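PDB 6DHX: TipC2 from Streptococcus intermedius B196, which probably serves as an immunity protein (antitoxin) that recognises and neutralises an antibacterial toxin exported by the type VII secretion system. Local coordinates for residues A[45-50]-A[61-66]; A[117-122]-A[188-193]; A[101-106]-A[124-129]. One frame throughout, in Å; residues are numbered along the deposited sequence.

Interaction 1 (A[45-50]-A[61-66]); sequences VEVHSY and PSILYK
The first beta hairpin of the chain, strands 45-51 and 59-65, holds this antiparallel pairing at the edge of the mixed sheet. Two hydrogen-bonded pairs carry the backbone: Glu46 N gives a nearly straight bond (166°) to Leu64 O at 2.8 Å and Leu64 N answers to Glu46 O, while His48 N reaches Ser62 O at 2.7 Å and Ser62 N returns to His48 O from above the carbonyl plane. On one side of the hairpin Glu46, His48, Ser62 and Leu64 line up. Within strand 45-50, His48 NE2 donates to the anti lone pair of Glu46 OE1 at 2.9 Å, and Leu64 CD2 lies 4.1 Å from the same NE2, so an apolar branch of the partner strand lies against this His-carboxylate pair. Ser62 OG, anti to its backbone N, is bound by Asp80. Strand 59-65 pairs on its far side with strand 74-82. Val47 CG2 meets Ile63 CD1 alongside on the other face. At the open end of the hairpin, away from the turn, Val45 CG1 sits squarely over the Tyr65 ring, 3.4 Å from its centroid and 6° off the normal, a CH-pi contact; the Tyr65 hydroxyl is tied to Asp169 of helix 151-173.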
# COMPACT_ATOMS: atom_id res chain seq x y z
N VAL A 45 -11.66 5.39 -5.94
CA VAL A 45 -11.34 3.98 -5.71
C VAL A 45 -12.60 3.13 -5.78
O VAL A 45 -13.73 3.63 -5.64
CB VAL A 45 -10.62 3.78 -4.35
CG1 VAL A 45 -9.37 4.69 -4.27
CG2 VAL A 45 -11.61 4.06 -3.15
N GLU A 46 -12.40 1.84 -6.03
CA GLU A 46 -13.42 0.81 -5.80
C GLU A 46 -13.17 0.10 -4.48
O GLU A 46 -12.02 -0.22 -4.15
CB GLU A 46 -13.37 -0.24 -6.90
CG GLU A 46 -13.61 0.26 -8.32
CD GLU A 46 -13.25 -0.78 -9.39
OE1 GLU A 46 -12.77 -1.90 -9.07
OE2 GLU A 46 -13.45 -0.46 -10.57
N VAL A 47 -14.23 -0.22 -3.78
CA VAL A 47 -14.16 -1.03 -2.56
C VAL A 47 -14.48 -2.46 -2.98
O VAL A 47 -15.43 -2.68 -3.75
CB VAL A 47 -15.14 -0.54 -1.48
CG1 VAL A 47 -15.11 -1.48 -0.29
CG2 VAL A 47 -14.74 0.90 -0.99
N HIS A 48 -13.65 -3.41 -2.53
CA HIS A 48 -13.88 -4.83 -2.80
C HIS A 48 -13.98 -5.58 -1.48
O HIS A 48 -13.48 -5.14 -0.45
CB HIS A 48 -12.75 -5.41 -3.65
CG HIS A 48 -12.73 -4.89 -5.04
ND1 HIS A 48 -13.36 -5.53 -6.08
CD2 HIS A 48 -12.19 -3.77 -5.57
CE1 HIS A 48 -13.20 -4.84 -7.19
NE2 HIS A 48 -12.49 -3.76 -6.91
N SER A 49 -14.60 -6.74 -1.53
CA SER A 49 -14.69 -7.63 -0.37
C SER A 49 -14.21 -9.00 -0.81
O SER A 49 -14.84 -9.60 -1.68
CB SER A 49 -16.14 -7.73 0.12
OG SER A 49 -16.62 -6.47 0.60
N TYR A 50 -13.16 -9.51 -0.19
CA TYR A 50 -12.61 -10.82 -0.55
C TYR A 50 -12.66 -11.79 0.63
O TYR A 50 -12.49 -11.40 1.79
CB TYR A 50 -11.17 -10.65 -1.02
CG TYR A 50 -11.03 -9.79 -2.25
CD1 TYR A 50 -11.78 -10.08 -3.39
CD2 TYR A 50 -10.12 -8.74 -2.31
CE1 TYR A 50 -11.66 -9.35 -4.54
CE2 TYR A 50 -10.00 -7.97 -3.48
CZ TYR A 50 -10.76 -8.31 -4.59
OH TYR A 50 -10.67 -7.59 -5.75
N PRO A 61 -11.84 -6.13 3.51
CA PRO A 61 -11.94 -5.05 2.53
C PRO A 61 -10.59 -4.83 1.84
O PRO A 61 -9.51 -4.96 2.43
CB PRO A 61 -12.32 -3.82 3.38
CG PRO A 61 -11.66 -4.08 4.70
CD PRO A 61 -11.56 -5.61 4.87
N SER A 62 -10.69 -4.52 0.55
CA SER A 62 -9.55 -4.22 -0.30
C SER A 62 -9.95 -3.05 -1.18
O SER A 62 -11.07 -3.04 -1.71
CB SER A 62 -9.19 -5.47 -1.12
OG SER A 62 -8.13 -5.24 -2.02
N ILE A 63 -9.06 -2.07 -1.30
CA ILE A 63 -9.32 -0.82 -2.02
C ILE A 63 -8.48 -0.86 -3.29
O ILE A 63 -7.28 -1.18 -3.23
CB ILE A 63 -8.93 0.40 -1.16
CG1 ILE A 63 -9.55 0.32 0.26
CG2 ILE A 63 -9.25 1.70 -1.89
CD1 ILE A 63 -11.12 0.14 0.29
N LEU A 64 -9.09 -0.55 -4.41
CA LEU A 64 -8.39 -0.59 -5.70
C LEU A 64 -8.62 0.73 -6.41
O LEU A 64 -9.79 1.12 -6.63
CB LEU A 64 -8.94 -1.75 -6.59
CG LEU A 64 -8.24 -1.94 -7.93
CD1 LEU A 64 -6.77 -2.43 -7.61
CD2 LEU A 64 -8.92 -2.97 -8.83
N TYR A 65 -7.54 1.41 -6.80
CA TYR A 65 -7.74 2.66 -7.54
C TYR A 65 -8.30 2.37 -8.93
O TYR A 65 -7.84 1.46 -9.63
CB TYR A 65 -6.42 3.45 -7.66
CG TYR A 65 -6.25 4.33 -6.45
CD1 TYR A 65 -5.90 3.78 -5.21
CD2 TYR A 65 -6.50 5.70 -6.52
CE1 TYR A 65 -5.80 4.57 -4.04
CE2 TYR A 65 -6.42 6.51 -5.38
CZ TYR A 65 -6.07 5.94 -4.15
OH TYR A 65 -5.96 6.72 -3.03
N LYS A 66 -9.30 3.18 -9.32
CA LYS A 66 -9.91 3.07 -10.63
C LYS A 66 -8.94 3.51 -11.72
O LYS A 66 -8.07 4.35 -11.51
CB LYS A 66 -11.18 3.96 -10.71
CG LYS A 66 -12.30 3.58 -9.72
CD LYS A 66 -13.43 4.64 -9.69
CE LYS A 66 -14.59 4.24 -8.75
NZ LYS A 66 -15.66 5.35 -8.67

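Interaction 2 (A[117-122]-A[188-193]); sequences LTKSVK and VKMQWE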
# COMPACT_ATOMS: atom_id res chain seq x y z
N LEU A 117 6.04 0.70 9.89
CA LEU A 117 5.82 0.73 8.45
C LEU A 117 7.09 0.20 7.77
O LEU A 117 8.15 0.80 7.92
CB LEU A 117 5.56 2.15 7.99
CG LEU A 117 5.41 2.30 6.48
CD1 LEU A 117 4.03 1.71 6.02
CD2 LEU A 117 5.48 3.76 6.12
N THR A 118 6.97 -0.88 7.02
CA THR A 118 8.09 -1.51 6.32
C THR A 118 7.88 -1.32 4.82
O THR A 118 6.87 -1.77 4.27
CB THR A 118 8.20 -2.99 6.70
OG1 THR A 118 8.36 -3.10 8.13
CG2 THR A 118 9.39 -3.67 6.02
N LYS A 119 8.83 -0.64 4.16
CA LYS A 119 8.74 -0.33 2.74
C LYS A 119 9.68 -1.30 2.04
O LYS A 119 10.83 -1.46 2.47
CB LYS A 119 9.13 1.13 2.45
CG LYS A 119 8.21 2.14 3.15
CD LYS A 119 8.76 3.53 3.52
CE LYS A 119 9.12 4.38 2.36
NZ LYS A 119 9.54 5.74 2.85
N SER A 120 9.19 -1.99 1.02
CA SER A 120 10.04 -2.96 0.33
C SER A 120 9.72 -2.92 -1.17
O SER A 120 8.75 -2.26 -1.62
CB SER A 120 9.85 -4.35 0.96
OG SER A 120 8.60 -4.89 0.62
N VAL A 121 10.56 -3.59 -1.97
CA VAL A 121 10.49 -3.54 -3.43
C VAL A 121 10.49 -4.96 -3.98
O VAL A 121 11.34 -5.78 -3.59
CB VAL A 121 11.69 -2.80 -4.05
CG1 VAL A 121 11.38 -2.52 -5.46
CG2 VAL A 121 11.98 -1.55 -3.35
N LYS A 122 9.60 -5.21 -4.93
CA LYS A 122 9.49 -6.49 -5.61
C LYS A 122 9.43 -6.23 -7.12
O LYS A 122 9.24 -5.10 -7.58
CB LYS A 122 8.23 -7.25 -5.15
CG LYS A 122 8.17 -7.57 -3.64
CD LYS A 122 6.83 -8.24 -3.31
CE LYS A 122 6.57 -8.41 -1.80
NZ LYS A 122 7.68 -7.87 -1.00
N VAL A 188 9.68 3.59 10.89
CA VAL A 188 9.67 3.41 9.43
C VAL A 188 10.96 2.69 9.03
O VAL A 188 12.07 3.13 9.40
CB VAL A 188 9.51 4.75 8.69
CG1 VAL A 188 9.64 4.52 7.15
CG2 VAL A 188 8.17 5.35 8.97
N LYS A 189 10.81 1.57 8.34
CA LYS A 189 11.96 0.77 7.90
C LYS A 189 11.90 0.67 6.38
O LYS A 189 10.88 0.28 5.83
CB LYS A 189 11.94 -0.62 8.52
CG LYS A 189 12.04 -0.57 10.03
CD LYS A 189 12.14 -1.96 10.64
CE LYS A 189 12.19 -1.88 12.17
NZ LYS A 189 12.15 -3.23 12.80
N MSE A 190 12.99 1.02 5.72
CA MSE A 190 12.96 1.10 4.27
C MSE A 190 14.02 0.18 3.72
O MSE A 190 15.19 0.32 4.08
CB MSE A 190 13.17 2.55 3.85
CG MSE A 190 13.39 2.84 2.39
SE MSE A 190 13.11 4.79 2.22
CE MSE A 190 12.42 5.09 3.89
N GLN A 191 13.60 -0.79 2.90
CA GLN A 191 14.53 -1.79 2.38
C GLN A 191 15.68 -1.15 1.61
O GLN A 191 16.83 -1.61 1.69
CB GLN A 191 13.77 -2.77 1.47
CG GLN A 191 14.64 -3.93 0.96
CD GLN A 191 13.91 -4.83 -0.04
OE1 GLN A 191 12.83 -4.49 -0.55
NE2 GLN A 191 14.52 -5.96 -0.35
N TRP A 192 15.40 -0.09 0.86
CA TRP A 192 16.39 0.49 -0.04
C TRP A 192 17.20 1.62 0.60
O TRP A 192 17.85 2.39 -0.12
CB TRP A 192 15.70 0.98 -1.31
CG TRP A 192 14.65 2.06 -1.11
CD1 TRP A 192 14.86 3.40 -1.02
CD2 TRP A 192 13.23 1.87 -1.03
NE1 TRP A 192 13.65 4.07 -0.89
CE2 TRP A 192 12.64 3.14 -0.88
CE3 TRP A 192 12.40 0.75 -1.06
CZ2 TRP A 192 11.25 3.33 -0.80
CZ3 TRP A 192 11.02 0.93 -0.95
CH2 TRP A 192 10.46 2.21 -0.83
N GLU A 193 17.20 1.72 1.93
CA GLU A 193 17.78 2.88 2.60
C GLU A 193 19.25 3.06 2.26
O GLU A 193 19.73 4.19 2.16
CB GLU A 193 17.66 2.74 4.11
CG GLU A 193 18.21 3.93 4.84
CD GLU A 193 18.31 3.69 6.32
OE1 GLU A 193 17.51 2.88 6.84
OE2 GLU A 193 19.19 4.30 6.97
O HOH W 1 12.78 -7.39 -2.10
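Val188 lies on the last strand of the chain, 187-190, which runs parallel to strand 116-127; its CG1 lies 3.9 Å from Lys119 CD, on the face shared with Leu117. Lys189 ties the two backbones twice, its N donating to Leu117 O at 2.8 Å and its O accepting from Lys119 N, both bonds nearly along the C=O axis. Selenomethionine Met190 lies beside Lys119 and points the same way, its terminal methyl CE turned back at chi3 (-10°) to 3.1 Å from Lys119 NZ. Lys119 itself bends at chi3, and its ammonium also makes a cation-pi contact with Tyr158 of helix 151-173. At Gln191 the strand pairing passes from backbone to side chain: Gln191 N bonds Lys119 O at 2.9 Å, then the extended side chain, with CG anti to the backbone N, sends OE1 to Val121 N at 2.8 Å, almost end-on to the amide C=O. Water 1 joins Gln191 NE2 to Val121 O; NE2 also bonds Glu137. Trp192 follows in the type I turn Met190-Glu193; its ring comes obliquely to Lys119 CB through CH2, and CE3 lies 3.3 Å from Val121 CG2, with Met190 CG over the ring centre and Ser120 O at its edge. Trp192 NE1 is held by Asp155 of helix 151-173. The Gln191 amide thus takes over the strand's bonding pattern where the main chain turns away; apolar surroundings alone would tend to disfavour the ammonium of Lys119, whereas the Tyr158 ring, by cation-pi, would be expected to offset part of that cost.

Interaction 3 (A[101-106]-A[124-129]); sequences NVRVRI and ALEKGD
The open end of the beta hairpin formed by strands 102-111 and 116-127 makes this contact, where the two strands run antiparallel. Arg103 and Ala124 form a hydrogen-bonded pair, with Arg103 N to Ala124 O and Ala124 N to Arg103 O both at 2.9 Å and both in the carbonyl plane. One step outward, Glu126 N donates to Asn101 O at 2.8 Å, an almost straight bond (176°) whose donor nevertheless stands above the carbonyl plane. Between them Val102 and Leu125 form a non-hydrogen-bonded pair, their side chains alongside one another with Val102 CG2 3.7 Å from Leu125 CD2. The other face carries the charged group. Arg103 bends at chi3 (-54°), which brings its guanidinium over Ala124, whose CB lies over one face, offset toward the rim, 3.6 Å from NH2. Glu126, extended beyond CG, crosses Arg103 at about a right angle and comes to the guanidinium edge: NH1 donates to OE2 at 2.9 Å, within the guanidinium plane and onto the anti lone pair of the oxygen, in a salt bridge. Glu126 OE2 also lies 3.3 Å from Arg103 CG, so the carboxylate rests along the arginine chain as well as at its tip. Arg103 NH2 has further salt bridges to Glu95 and Asp131, so that three carboxylates surround one guanidinium; this would be expected to keep it charged. Strand 89-99 flanks strand 102-111 and supplies Glu95, which also pairs with Arg105; strand 130-134 flanks strand 116-127 and sets Tyr133 against Arg103, Arg105 and Ala124, while on the opposite face Tyr143 of helix 137-146 packs against Val102 and Leu125.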
# COMPACT_ATOMS: atom_id res chain seq x y z
N ASN A 101 7.57 -5.92 -20.35
CA ASN A 101 7.17 -7.10 -19.58
C ASN A 101 7.74 -7.11 -18.16
O ASN A 101 7.86 -8.17 -17.54
CB ASN A 101 7.54 -8.39 -20.30
CG ASN A 101 6.97 -8.44 -21.71
OD1 ASN A 101 5.75 -8.47 -21.89
ND2 ASN A 101 7.85 -8.45 -22.71
N VAL A 102 8.08 -5.96 -17.59
CA VAL A 102 8.64 -5.93 -16.24
C VAL A 102 8.02 -4.77 -15.48
O VAL A 102 7.98 -3.65 -15.99
CB VAL A 102 10.18 -5.80 -16.25
CG1 VAL A 102 10.71 -5.76 -14.80
CG2 VAL A 102 10.85 -6.96 -17.04
N ARG A 103 7.52 -5.04 -14.26
CA ARG A 103 6.96 -4.01 -13.39
C ARG A 103 7.68 -4.03 -12.06
O ARG A 103 8.11 -5.09 -11.58
CB ARG A 103 5.43 -4.19 -13.14
CG ARG A 103 4.60 -4.39 -14.45
CD ARG A 103 3.10 -4.27 -14.14
NE ARG A 103 2.64 -5.16 -13.07
CZ ARG A 103 2.33 -6.45 -13.26
NH1 ARG A 103 2.47 -6.99 -14.47
NH2 ARG A 103 1.90 -7.19 -12.24
N VAL A 104 7.84 -2.87 -11.47
CA VAL A 104 8.27 -2.77 -10.09
C VAL A 104 7.04 -2.67 -9.20
O VAL A 104 6.01 -2.10 -9.58
CB VAL A 104 9.21 -1.56 -9.90
CG1 VAL A 104 8.42 -0.24 -10.04
CG2 VAL A 104 9.93 -1.63 -8.59
N ARG A 105 7.11 -3.29 -8.04
CA ARG A 105 6.03 -3.23 -7.07
C ARG A 105 6.61 -2.66 -5.80
O ARG A 105 7.57 -3.22 -5.26
CB ARG A 105 5.47 -4.62 -6.78
CG ARG A 105 5.37 -5.53 -7.97
CD ARG A 105 5.06 -6.95 -7.47
NE ARG A 105 3.63 -7.19 -7.23
CZ ARG A 105 2.94 -6.88 -6.13
NH1 ARG A 105 1.65 -7.18 -6.06
NH2 ARG A 105 3.52 -6.23 -5.13
N ILE A 106 6.05 -1.56 -5.31
CA ILE A 106 6.54 -1.00 -4.06
C ILE A 106 5.47 -1.29 -3.02
O ILE A 106 4.29 -0.95 -3.20
CB ILE A 106 6.89 0.49 -4.22
CG1 ILE A 106 8.11 0.59 -5.15
CG2 ILE A 106 7.27 1.11 -2.90
CD1 ILE A 106 8.48 2.03 -5.56
N ALA A 124 7.67 -7.81 -10.85
CA ALA A 124 6.77 -8.70 -11.57
C ALA A 124 7.24 -8.84 -13.01
O ALA A 124 7.50 -7.84 -13.68
CB ALA A 124 5.32 -8.16 -11.54
N LEU A 125 7.37 -10.09 -13.46
CA LEU A 125 7.69 -10.41 -14.85
C LEU A 125 6.43 -10.86 -15.56
O LEU A 125 5.76 -11.78 -15.09
CB LEU A 125 8.74 -11.51 -14.95
CG LEU A 125 10.07 -11.25 -14.28
CD1 LEU A 125 11.04 -12.39 -14.63
CD2 LEU A 125 10.60 -9.90 -14.74
N GLU A 126 6.11 -10.23 -16.67
CA GLU A 126 4.89 -10.57 -17.40
C GLU A 126 5.24 -11.57 -18.49
O GLU A 126 5.99 -11.24 -19.42
CB GLU A 126 4.25 -9.34 -18.01
CG GLU A 126 3.94 -8.26 -17.02
CD GLU A 126 3.62 -6.96 -17.72
OE1 GLU A 126 3.70 -6.93 -18.97
OE2 GLU A 126 3.27 -5.98 -17.03
N LYS A 127 4.72 -12.78 -18.37
CA LYS A 127 4.94 -13.83 -19.36
C LYS A 127 3.60 -14.16 -20.01
O LYS A 127 3.02 -15.22 -19.79
CB LYS A 127 5.59 -15.05 -18.71
N GLY A 128 3.10 -13.21 -20.80
CA GLY A 128 1.81 -13.34 -21.45
C GLY A 128 0.65 -13.24 -20.49
O GLY A 128 0.31 -12.16 -20.00
N ASP A 129 0.02 -14.39 -20.21
CA ASP A 129 -1.13 -14.41 -19.32
C ASP A 129 -0.72 -14.16 -17.87
O ASP A 129 -1.37 -13.38 -17.16
CB ASP A 129 -1.86 -15.75 -19.44
CG ASP A 129 -3.36 -15.59 -19.65
OD1 ASP A 129 -3.84 -14.44 -19.62
OD2 ASP A 129 -4.05 -16.61 -19.83

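All three contacts belong to one mixed beta sheet. Interactions 2 and 3 share strand 116-127 and touch: Lys122 O lies 2.8 Å from Arg105 N, a probable hydrogen bond, and Val121 CG1 packs 3.6 Å from Val104 CG2, although their centres are 20 Å apart. Along the chain their segments alternate, the closing strand 187-190 coming back to add a parallel edge to strand 116-127. Interaction 1 is the first hairpin of the chain, complete before either of the others begins. Its centre is 24 Å from that of interaction 2, across the chain's centre, and its nearest atoms remain about 10 Å from interaction 3. Helix 151-173 meets side chains of both interactions 1 and 2.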